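Local structure of putative transcriptional regulator protein (Vibrio parahaemolyticus, 3ER6) at the interface of chains A and B. The protein is a putative AraC-type transcriptional regulator, seen here as its DJ-1/PfpI-like domain, and probably binds specific DNA sequences through a separate helix-turn-helix domain. Sequence-based numbering; all coordinates share one arbitrary frame. Chains: chain A/B, Putative transcriptional regulator protein.

The interface of chains A and B. Residues chain A 18-22, 58, 170; chain B 25, 29.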
ATOM      1  N   GLY A  18      -0.881   3.512 -12.716  1.00 28.52           N
ATOM      2  CA  GLY A  18       0.299   3.599 -11.882  1.00 28.01           C
ATOM      3  C   GLY A  18       0.303   4.843 -10.988  1.00 27.81           C
ATOM      4  O   GLY A  18       1.113   4.963 -10.096  1.00 29.64           O
ATOM      5  N   ARG A  19      -0.627   5.751 -11.183  1.00 28.06           N
ATOM      6  CA  ARG A  19      -0.757   6.879 -10.265  1.00 27.23           C
ATOM      7  C   ARG A  19      -1.208   6.442  -8.869  1.00 26.76           C
ATOM      8  O   ARG A  19      -0.839   7.078  -7.859  1.00 26.98           O
ATOM      9  CB  ARG A  19      -1.746   7.909 -10.841  1.00 26.21           C
ATOM     10  CG  ARG A  19      -1.358   8.525 -12.247  1.00 31.09           C
ATOM     11  CD  ARG A  19      -0.048   9.378 -12.207  1.00 35.21           C
ATOM     12  NE  ARG A  19       1.133   8.510 -12.312  1.00 37.44           N
ATOM     13  CZ  ARG A  19       2.377   8.905 -12.034  1.00 38.29           C
ATOM     14  NH1 ARG A  19       3.373   8.061 -12.120  1.00 34.70           N
ATOM     15  NH2 ARG A  19       2.619  10.151 -11.640  1.00 34.38           N
ATOM     16  N   TYR A  20      -1.957   5.329  -8.801  1.00 25.02           N
ATOM     17  CA  TYR A  20      -2.550   4.881  -7.561  1.00 26.71           C
ATOM     18  C   TYR A  20      -2.653   3.380  -7.614  1.00 26.51           C
ATOM     19  O   TYR A  20      -3.732   2.831  -7.875  1.00 26.88           O
ATOM     20  CB  TYR A  20      -3.969   5.505  -7.398  1.00 25.44           C
ATOM     21  CG  TYR A  20      -3.863   7.005  -7.194  1.00 27.16           C
ATOM     22  CD1 TYR A  20      -3.365   7.525  -5.991  1.00 27.55           C
ATOM     23  CD2 TYR A  20      -4.216   7.907  -8.214  1.00 28.28           C
ATOM     24  CE1 TYR A  20      -3.262   8.945  -5.801  1.00 28.45           C
ATOM     25  CE2 TYR A  20      -4.071   9.285  -8.065  1.00 28.54           C
ATOM     26  CZ  TYR A  20      -3.623   9.804  -6.880  1.00 28.18           C
ATOM     27  OH  TYR A  20      -3.523  11.182  -6.745  1.00 30.75           O
ATOM     28  N   PHE A  21      -1.521   2.704  -7.493  1.00 25.15           N
ATOM     29  CA  PHE A  21      -1.559   1.225  -7.482  1.00 26.42           C
ATOM     30  C   PHE A  21      -1.116   0.628  -6.152  1.00 26.77           C
ATOM     31  O   PHE A  21      -1.261  -0.603  -5.953  1.00 24.92           O
ATOM     32  CB  PHE A  21      -0.765   0.609  -8.649  1.00 26.90           C
ATOM     33  CG  PHE A  21       0.740   0.596  -8.434  1.00 29.24           C
ATOM     34  CD1 PHE A  21       1.407  -0.569  -8.099  1.00 25.37           C
ATOM     35  CD2 PHE A  21       1.492   1.778  -8.595  1.00 29.42           C
ATOM     36  CE1 PHE A  21       2.813  -0.576  -7.898  1.00 28.70           C
ATOM     37  CE2 PHE A  21       2.883   1.764  -8.424  1.00 31.94           C
ATOM     38  CZ  PHE A  21       3.542   0.586  -8.056  1.00 27.98           C
ATOM     39  N   ALA A  22      -0.607   1.459  -5.228  1.00 25.65           N
ATOM     40  CA  ALA A  22      -0.117   0.908  -3.925  1.00 26.02           C
ATOM     41  C   ALA A  22      -1.148   0.079  -3.221  1.00 25.87           C
ATOM     42  O   ALA A  22      -0.818  -0.961  -2.661  1.00 25.93           O
ATOM     43  CB  ALA A  22       0.326   1.998  -2.983  1.00 27.69           C
ATOM     44  N   ARG A  58       4.938   6.083  -9.325  1.00 29.45           N
ATOM     45  CA  ARG A  58       5.614   7.266  -8.849  1.00 29.39           C
ATOM     46  C   ARG A  58       7.050   6.937  -8.489  1.00 29.40           C
ATOM     47  O   ARG A  58       7.410   5.788  -8.353  1.00 27.65           O
ATOM     48  CB  ARG A  58       4.842   7.788  -7.666  1.00 32.08           C
ATOM     49  CG  ARG A  58       3.484   8.372  -8.193  1.00 31.25           C
ATOM     50  CD  ARG A  58       2.657   8.705  -7.087  1.00 33.64           C
ATOM     51  NE  ARG A  58       1.262   8.968  -7.452  1.00 29.88           N
ATOM     52  CZ  ARG A  58       0.751  10.133  -7.862  1.00 33.63           C
ATOM     53  NH1 ARG A  58       1.502  11.220  -8.105  1.00 28.34           N
ATOM     54  NH2 ARG A  58      -0.558  10.191  -8.065  1.00 29.61           N
ATOM     55  N   TYR A 170      -6.258   3.879   1.525  1.00 29.41           N
ATOM     56  CA  TYR A 170      -5.151   2.957   1.840  1.00 29.99           C
ATOM     57  C   TYR A 170      -5.430   1.894   2.891  1.00 31.04           C
ATOM     58  O   TYR A 170      -4.639   0.921   3.029  1.00 32.24           O
ATOM     59  CB  TYR A 170      -3.828   3.690   2.218  1.00 29.41           C
ATOM     60  CG  TYR A 170      -3.430   4.497   1.032  1.00 29.16           C
ATOM     61  CD1 TYR A 170      -2.955   3.864  -0.113  1.00 29.73           C
ATOM     62  CD2 TYR A 170      -3.659   5.884   0.991  1.00 30.16           C
ATOM     63  CE1 TYR A 170      -2.629   4.625  -1.258  1.00 28.00           C
ATOM     64  CE2 TYR A 170      -3.355   6.646  -0.160  1.00 28.02           C
ATOM     65  CZ  TYR A 170      -2.835   5.977  -1.269  1.00 28.80           C
ATOM     66  OH  TYR A 170      -2.544   6.659  -2.423  1.00 30.09           O
TER
ATOM     67  N   ILE B  25       5.209   2.888  -1.729  1.00 28.08           N
ATOM     68  CA  ILE B  25       4.411   3.439  -2.853  1.00 25.83           C
ATOM     69  C   ILE B  25       3.270   4.296  -2.354  1.00 27.04           C
ATOM     70  O   ILE B  25       3.069   5.430  -2.838  1.00 25.02           O
ATOM     71  CB  ILE B  25       3.896   2.305  -3.814  1.00 27.89           C
ATOM     72  CG1 ILE B  25       5.036   1.341  -4.198  1.00 27.37           C
ATOM     73  CG2 ILE B  25       3.251   2.947  -5.126  1.00 27.82           C
ATOM     74  CD1 ILE B  25       6.271   2.097  -4.791  1.00 32.80           C
ATOM     75  N   GLU B  29       2.444   8.271  -3.104  1.00 26.84           N
ATOM     76  CA  GLU B  29       1.174   8.708  -3.683  1.00 27.01           C
ATOM     77  C   GLU B  29       0.570   9.836  -2.819  1.00 28.69           C
ATOM     78  O   GLU B  29       0.079  10.861  -3.376  1.00 30.81           O
ATOM     79  CB  GLU B  29       0.199   7.515  -3.814  1.00 27.03           C
ATOM     80  CG  GLU B  29       0.712   6.472  -4.804  1.00 25.90           C
ATOM     81  CD  GLU B  29      -0.213   5.199  -4.934  1.00 27.70           C
ATOM     82  OE1 GLU B  29      -1.224   5.142  -4.220  1.00 27.22           O
ATOM     83  OE2 GLU B  29       0.136   4.303  -5.756  1.00 30.47           O
TER
HETATM   84  O   HOH W   1       2.245   5.072  -7.645  1.00 30.06           O
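B:Glu29, on helix 22-36 of chain B, pushes its carboxylate against the loop that leads into helix 22-37 of chain A, in one part of a two-fold symmetric interface between DJ-1/PfpI-type domains, which may reflect a biological dimer. B:Glu29 OE2 accepts a nearly straight bond from the backbone N of A:Ala22 (3.0 Å, 163° at H), which reaches it on the syn side, somewhat out of the carboxylate plane. The N of A:Phe21 adds a weaker, bent bond to the same oxygen. Because A:Ala22 opens its helix, the positive end of the helix dipole probably helps to stabilise the carboxylate's charge. The other oxygen, B:Glu29 OE1, sits at the edge of the A:Tyr170 ring, in its plane, and offers its anti lone pair to the phenol OH of A:Tyr170 at 2.7 Å. Extended beyond CG (chi2 177°), the glutamate chain carries both oxygens to these donors. One helical turn earlier, B:Ile25 sets CG2 against CE2 of A:Phe21 (3.5 Å), while its CB packs on the methyl of A:Ala22. A water links OE2 to the carbonyl O of A:Gly18, 2.7 Å from the water. Further out, A:Arg58 crosses the aliphatic part of B:Glu29 at about a right angle, its CD and NE against CA and CG, without forming a salt bridge. A:Arg58 NE and NH2 instead grip the carbonyl O of A:Arg19 side-on, NE at 2.9 Å on a lone pair in the carbonyl plane, which probably helps to hold the loop that presents the backbone donors.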